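Long-range contact in 3,4-dihydroxy-2-butanone 4-phosphate synthase (Candida albicans, PDB 1TKS), which catalyses the conversion of D-ribulose 5-phosphate to formate and 3,4-dihydroxy-2-butanone 4-phosphate in riboflavin biosynthesis: residues B[62-72]-B[113-123]. Sequence-based numbering, arbitrary orientation.
Sequences LSEERANQLEL and LANPNSKPQDF
Arg66 reaches from the short helix 64-69 to backbone carbonyls in the last turn of helix 103-114. Its own helix is N-capped by Ser63, whose OG accepts from Arg66 N, and closes in a Schellman motif: Glu71 has positive phi, and Leu72 N to Ala67 O and Glu71 N to Asn68 O are the two bonds back into the last turn. Arg66 NH2 donates to Ala114 O at 3.0 Å, with an N-H...O angle of 154°, although it sits above that carbonyl's plane rather than on a lone pair. The bond from Arg66 NH2 to Leu113 O, 2.8 Å, is weak, with an angle of 123°. Both oxygens lie near the guanidinium edge, while Pro116 CA lies over one face. CG of Arg66 stands anti to the backbone N (chi1 176°), and bends at chi2 and chi3 fold the chain round to these acceptors; NH1 has a weak bond to Gln159.

The apolar part is built round Leu113 and Leu70. Leu70 splits its branches: CD1 meets Leu113 CD2 at 3.8 Å, and CD2 lies by Ser118 O and Phe123 CE1. Leu72 CD1 approaches the same methyl, Leu113 CD2, at 3.6 Å, and Leu62, from the end of strand 59-63, crosses Leu113 at about a right angle. Leu113 also touches Ile129 and Cys91, which carries this packing on to strands 129-134 and 91-93.

Pro120 packs against the C-terminal end of helix 64-69, its CB 3.6 Å from Glu71 CD. Water completes the polar links: Gln69 OE1 is joined to Pro116 O by one molecule, and another donates to Leu70 O at 2.9 Å and to Pro120 O at 2.8 Å.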
ATOM      1  N   LEU B  62     -15.814   2.867   4.054  1.00  9.06           N
ATOM      2  CA  LEU B  62     -16.671   3.710   4.880  1.00 10.99           C
ATOM      3  C   LEU B  62     -17.927   3.972   4.067  1.00 10.69           C
ATOM      4  O   LEU B  62     -17.906   3.861   2.843  1.00 10.68           O
ATOM      5  CB  LEU B  62     -15.996   5.054   5.170  1.00 11.59           C
ATOM      6  CG  LEU B  62     -14.650   5.039   5.888  1.00 14.81           C
ATOM      7  CD1 LEU B  62     -14.037   6.430   5.843  1.00 15.35           C
ATOM      8  CD2 LEU B  62     -14.843   4.572   7.321  1.00 14.83           C
ATOM      9  N   SER B  63     -19.028   4.310   4.725  1.00 10.88           N
ATOM     10  CA  SER B  63     -20.232   4.604   3.968  1.00 10.40           C
ATOM     11  C   SER B  63     -20.027   5.978   3.337  1.00 11.10           C
ATOM     12  O   SER B  63     -19.236   6.784   3.831  1.00 11.04           O
ATOM     13  CB  SER B  63     -21.456   4.636   4.886  1.00 10.36           C
ATOM     14  OG  SER B  63     -21.330   5.672   5.848  1.00 11.94           O
ATOM     15  N   GLU B  64     -20.722   6.242   2.235  1.00 10.95           N
ATOM     16  CA  GLU B  64     -20.611   7.542   1.582  1.00 11.46           C
ATOM     17  C   GLU B  64     -20.987   8.645   2.568  1.00 12.49           C
ATOM     18  O   GLU B  64     -20.364   9.708   2.592  1.00 12.30           O
ATOM     19  CB  GLU B  64     -21.529   7.602   0.355  1.00 11.89           C
ATOM     20  CG  GLU B  64     -20.907   6.994  -0.900  1.00 13.39           C
ATOM     21  CD  GLU B  64     -21.866   6.937  -2.081  1.00 15.06           C
ATOM     22  OE1 GLU B  64     -22.789   7.774  -2.149  1.00 15.03           O
ATOM     23  OE2 GLU B  64     -21.684   6.063  -2.954  1.00 15.97           O
ATOM     24  N   GLU B  65     -22.001   8.384   3.389  1.00 12.96           N
ATOM     25  CA  GLU B  65     -22.450   9.371   4.357  1.00 12.95           C
ATOM     26  C   GLU B  65     -21.346   9.713   5.353  1.00 13.40           C
ATOM     27  O   GLU B  65     -21.156  10.880   5.698  1.00 13.39           O
ATOM     28  CB  GLU B  65     -23.700   8.877   5.095  1.00 14.38           C
ATOM     29  CG  GLU B  65     -24.670  10.006   5.417  1.00 15.04           C
ATOM     30  CD  GLU B  65     -25.915   9.555   6.154  1.00 14.82           C
ATOM     31  OE1 GLU B  65     -26.461   8.478   5.828  1.00 14.04           O
ATOM     32  OE2 GLU B  65     -26.361  10.298   7.054  1.00 16.94           O
ATOM     33  N   ARG B  66     -20.612   8.698   5.807  1.00 12.09           N
ATOM     34  CA  ARG B  66     -19.526   8.914   6.754  1.00 13.16           C
ATOM     35  C   ARG B  66     -18.361   9.647   6.096  1.00 13.17           C
ATOM     36  O   ARG B  66     -17.810  10.580   6.672  1.00 13.36           O
ATOM     37  CB  ARG B  66     -19.039   7.578   7.327  1.00 16.77           C
ATOM     38  CG  ARG B  66     -17.842   7.713   8.265  1.00 18.88           C
ATOM     39  CD  ARG B  66     -18.158   8.623   9.446  1.00 20.27           C
ATOM     40  NE  ARG B  66     -19.008   7.976  10.444  1.00 23.25           N
ATOM     41  CZ  ARG B  66     -18.583   7.060  11.309  1.00 24.13           C
ATOM     42  NH1 ARG B  66     -19.425   6.524  12.183  1.00 24.99           N
ATOM     43  NH2 ARG B  66     -17.312   6.682  11.309  1.00 26.24           N
ATOM     44  N   ALA B  67     -17.986   9.223   4.893  1.00 11.67           N
ATOM     45  CA  ALA B  67     -16.890   9.869   4.180  1.00 12.52           C
ATOM     46  C   ALA B  67     -17.216  11.352   3.990  1.00 12.76           C
ATOM     47  O   ALA B  67     -16.336  12.203   4.101  1.00 13.21           O
ATOM     48  CB  ALA B  67     -16.664   9.193   2.827  1.00 11.99           C
ATOM     49  N   ASN B  68     -18.483  11.657   3.715  1.00 13.20           N
ATOM     50  CA  ASN B  68     -18.901  13.043   3.529  1.00 13.92           C
ATOM     51  C   ASN B  68     -18.759  13.835   4.828  1.00 13.93           C
ATOM     52  O   ASN B  68     -18.317  14.988   4.819  1.00 13.71           O
ATOM     53  CB  ASN B  68     -20.355  13.122   3.037  1.00 14.97           C
ATOM     54  CG  ASN B  68     -20.515  12.659   1.595  1.00 16.77           C
ATOM     55  OD1 ASN B  68     -19.575  12.718   0.801  1.00 17.77           O
ATOM     56  ND2 ASN B  68     -21.718  12.216   1.245  1.00 17.82           N
ATOM     57  N   GLN B  69     -19.131  13.218   5.946  1.00 14.82           N
ATOM     58  CA  GLN B  69     -19.040  13.882   7.245  1.00 15.53           C
ATOM     59  C   GLN B  69     -17.593  14.222   7.585  1.00 14.79           C
ATOM     60  O   GLN B  69     -17.308  15.288   8.133  1.00 15.60           O
ATOM     61  CB  GLN B  69     -19.628  12.990   8.347  1.00 17.74           C
ATOM     62  CG  GLN B  69     -19.652  13.653   9.719  1.00 22.30           C
ATOM     63  CD  GLN B  69     -20.317  12.795  10.782  1.00 26.12           C
ATOM     64  OE1 GLN B  69     -19.776  11.771  11.201  1.00 29.25           O
ATOM     65  NE2 GLN B  69     -21.503  13.207  11.219  1.00 28.04           N
ATOM     66  N   LEU B  70     -16.682  13.313   7.249  1.00 13.65           N
ATOM     67  CA  LEU B  70     -15.263  13.508   7.520  1.00 13.51           C
ATOM     68  C   LEU B  70     -14.566  14.322   6.435  1.00 14.04           C
ATOM     69  O   LEU B  70     -13.364  14.568   6.517  1.00 13.81           O
ATOM     70  CB  LEU B  70     -14.569  12.150   7.664  1.00 14.73           C
ATOM     71  CG  LEU B  70     -14.998  11.298   8.863  1.00 14.52           C
ATOM     72  CD1 LEU B  70     -14.309   9.944   8.803  1.00 15.55           C
ATOM     73  CD2 LEU B  70     -14.650  12.024  10.156  1.00 17.63           C
ATOM     74  N   GLU B  71     -15.330  14.746   5.432  1.00 14.04           N
ATOM     75  CA  GLU B  71     -14.802  15.526   4.318  1.00 16.03           C
ATOM     76  C   GLU B  71     -13.727  14.767   3.551  1.00 15.91           C
ATOM     77  O   GLU B  71     -12.633  15.278   3.311  1.00 17.00           O
ATOM     78  CB  GLU B  71     -14.246  16.867   4.810  1.00 17.24           C
ATOM     79  CG  GLU B  71     -15.302  17.777   5.417  1.00 19.95           C
ATOM     80  CD  GLU B  71     -14.759  19.147   5.784  1.00 22.01           C
ATOM     81  OE1 GLU B  71     -15.537  19.968   6.311  1.00 24.34           O
ATOM     82  OE2 GLU B  71     -13.559  19.399   5.545  1.00 23.80           O
ATOM     83  N   LEU B  72     -14.055  13.535   3.178  1.00 14.78           N
ATOM     84  CA  LEU B  72     -13.154  12.682   2.415  1.00 14.66           C
ATOM     85  C   LEU B  72     -13.797  12.455   1.049  1.00 15.48           C
ATOM     86  O   LEU B  72     -14.408  11.416   0.797  1.00 15.71           O
ATOM     87  CB  LEU B  72     -12.951  11.345   3.139  1.00 13.50           C
ATOM     88  CG  LEU B  72     -12.196  11.401   4.472  1.00 12.43           C
ATOM     89  CD1 LEU B  72     -12.217  10.027   5.138  1.00 11.99           C
ATOM     90  CD2 LEU B  72     -10.763  11.858   4.229  1.00 13.93           C
ATOM     91  N   LEU B 113     -11.158   6.667  11.734  1.00 10.16           N
ATOM     92  CA  LEU B 113     -12.153   6.867  10.689  1.00  9.59           C
ATOM     93  C   LEU B 113     -13.480   6.259  11.127  1.00  9.53           C
ATOM     94  O   LEU B 113     -14.546   6.713  10.715  1.00  9.66           O
ATOM     95  CB  LEU B 113     -11.684   6.246   9.369  1.00  8.46           C
ATOM     96  CG  LEU B 113     -10.515   6.987   8.705  1.00  8.81           C
ATOM     97  CD1 LEU B 113      -9.837   6.091   7.683  1.00  9.82           C
ATOM     98  CD2 LEU B 113     -11.022   8.270   8.054  1.00  9.11           C
ATOM     99  N   ALA B 114     -13.422   5.237  11.976  1.00  9.94           N
ATOM    100  CA  ALA B 114     -14.650   4.605  12.445  1.00  8.61           C
ATOM    101  C   ALA B 114     -15.268   5.351  13.632  1.00 10.37           C
ATOM    102  O   ALA B 114     -16.485   5.344  13.805  1.00 11.45           O
ATOM    103  CB  ALA B 114     -14.381   3.153  12.826  1.00  9.65           C
ATOM    104  N   ASN B 115     -14.430   6.002  14.436  1.00 10.96           N
ATOM    105  CA  ASN B 115     -14.892   6.730  15.623  1.00 13.19           C
ATOM    106  C   ASN B 115     -15.885   7.848  15.304  1.00 13.20           C
ATOM    107  O   ASN B 115     -15.558   8.797  14.597  1.00 13.71           O
ATOM    108  CB  ASN B 115     -13.695   7.316  16.377  1.00 13.74           C
ATOM    109  CG  ASN B 115     -14.034   7.688  17.808  1.00 14.46           C
ATOM    110  OD1 ASN B 115     -15.069   8.301  18.076  1.00 16.07           O
ATOM    111  ND2 ASN B 115     -13.157   7.328  18.737  1.00 17.77           N
ATOM    112  N   PRO B 116     -17.113   7.753  15.843  1.00 15.01           N
ATOM    113  CA  PRO B 116     -18.167   8.751  15.621  1.00 16.99           C
ATOM    114  C   PRO B 116     -17.798  10.160  16.070  1.00 17.42           C
ATOM    115  O   PRO B 116     -18.362  11.138  15.584  1.00 17.63           O
ATOM    116  CB  PRO B 116     -19.347   8.204  16.424  1.00 17.08           C
ATOM    117  CG  PRO B 116     -19.100   6.743  16.464  1.00 18.88           C
ATOM    118  CD  PRO B 116     -17.611   6.653  16.684  1.00 16.05           C
ATOM    119  N   ASN B 117     -16.857  10.265  17.002  1.00 17.38           N
ATOM    120  CA  ASN B 117     -16.452  11.570  17.507  1.00 18.23           C
ATOM    121  C   ASN B 117     -15.392  12.251  16.650  1.00 16.97           C
ATOM    122  O   ASN B 117     -15.091  13.428  16.853  1.00 16.55           O
ATOM    123  CB  ASN B 117     -15.950  11.445  18.948  1.00 20.92           C
ATOM    124  CG  ASN B 117     -17.005  10.891  19.884  1.00 23.65           C
ATOM    125  OD1 ASN B 117     -18.124  11.401  19.946  1.00 27.37           O
ATOM    126  ND2 ASN B 117     -16.654   9.842  20.620  1.00 26.69           N
ATOM    127  N   SER B 118     -14.826  11.524  15.692  1.00 15.36           N
ATOM    128  CA  SER B 118     -13.809  12.109  14.833  1.00 14.35           C
ATOM    129  C   SER B 118     -14.383  13.231  13.991  1.00 14.59           C
ATOM    130  O   SER B 118     -15.541  13.181  13.568  1.00 14.27           O
ATOM    131  CB  SER B 118     -13.192  11.051  13.918  1.00 14.63           C
ATOM    132  OG  SER B 118     -12.419  10.137  14.667  1.00 12.67           O
ATOM    133  N   LYS B 119     -13.557  14.243  13.751  1.00 15.63           N
ATOM    134  CA  LYS B 119     -13.953  15.400  12.964  1.00 16.59           C
ATOM    135  C   LYS B 119     -13.050  15.547  11.745  1.00 15.91           C
ATOM    136  O   LYS B 119     -11.917  15.064  11.735  1.00 15.35           O
ATOM    137  CB  LYS B 119     -13.868  16.663  13.822  1.00 17.76           C
ATOM    138  CG  LYS B 119     -14.683  16.596  15.105  1.00 21.86           C
ATOM    139  CD  LYS B 119     -14.571  17.890  15.892  1.00 25.85           C
ATOM    140  CE  LYS B 119     -15.269  17.789  17.241  1.00 27.98           C
ATOM    141  NZ  LYS B 119     -16.711  17.442  17.112  1.00 30.63           N
ATOM    142  N   PRO B 120     -13.542  16.228  10.700  1.00 15.71           N
ATOM    143  CA  PRO B 120     -12.762  16.429   9.477  1.00 16.26           C
ATOM    144  C   PRO B 120     -11.365  16.985   9.736  1.00 15.46           C
ATOM    145  O   PRO B 120     -10.382  16.509   9.160  1.00 15.06           O
ATOM    146  CB  PRO B 120     -13.626  17.402   8.675  1.00 16.75           C
ATOM    147  CG  PRO B 120     -15.014  17.047   9.103  1.00 17.23           C
ATOM    148  CD  PRO B 120     -14.859  16.878  10.594  1.00 16.01           C
ATOM    149  N   GLN B 121     -11.272  17.983  10.611  1.00 16.52           N
ATOM    150  CA  GLN B 121      -9.988  18.612  10.916  1.00 15.27           C
ATOM    151  C   GLN B 121      -9.008  17.734  11.691  1.00 15.21           C
ATOM    152  O   GLN B 121      -7.860  18.120  11.900  1.00 15.53           O
ATOM    153  CB  GLN B 121     -10.203  19.934  11.670  1.00 18.15           C
ATOM    154  CG  GLN B 121     -10.846  19.819  13.053  1.00 20.08           C
ATOM    155  CD  GLN B 121     -12.371  19.809  13.021  1.00 22.86           C
ATOM    156  OE1 GLN B 121     -13.022  19.902  14.064  1.00 25.93           O
ATOM    157  NE2 GLN B 121     -12.945  19.695  11.827  1.00 20.45           N
ATOM    158  N   ASP B 122      -9.459  16.555  12.106  1.00 12.75           N
ATOM    159  CA  ASP B 122      -8.611  15.635  12.853  1.00 12.15           C
ATOM    160  C   ASP B 122      -7.676  14.869  11.921  1.00 12.37           C
ATOM    161  O   ASP B 122      -6.749  14.201  12.380  1.00 12.78           O
ATOM    162  CB  ASP B 122      -9.468  14.630  13.629  1.00 13.10           C
ATOM    163  CG  ASP B 122     -10.322  15.285  14.704  1.00 15.11           C
ATOM    164  OD1 ASP B 122     -11.205  14.590  15.248  1.00 15.84           O
ATOM    165  OD2 ASP B 122     -10.111  16.481  15.004  1.00 16.66           O
ATOM    166  N   PHE B 123      -7.914  14.963  10.615  1.00 12.01           N
ATOM    167  CA  PHE B 123      -7.085  14.236   9.657  1.00 11.95           C
ATOM    168  C   PHE B 123      -6.236  15.095   8.734  1.00 12.81           C
ATOM    169  O   PHE B 123      -6.598  16.222   8.382  1.00 13.97           O
ATOM    170  CB  PHE B 123      -7.951  13.303   8.803  1.00 12.13           C
ATOM    171  CG  PHE B 123      -8.758  12.321   9.604  1.00 12.55           C
ATOM    172  CD1 PHE B 123      -9.961  12.705  10.193  1.00 13.70           C
ATOM    173  CD2 PHE B 123      -8.309  11.017   9.789  1.00 11.47           C
ATOM    174  CE1 PHE B 123     -10.706  11.803  10.953  1.00 12.69           C
ATOM    175  CE2 PHE B 123      -9.046  10.109  10.547  1.00 11.90           C
ATOM    176  CZ  PHE B 123     -10.247  10.502  11.132  1.00 12.89           C
TER
HETATM  177  O   HOH W   1     -17.140  11.225  11.816  1.00 26.30           O
HETATM  178  O   HOH W   2     -20.752  10.897  14.110  1.00 38.38           O
HETATM  179  O   HOH W   3     -10.612  15.307   6.657  1.00 20.20           O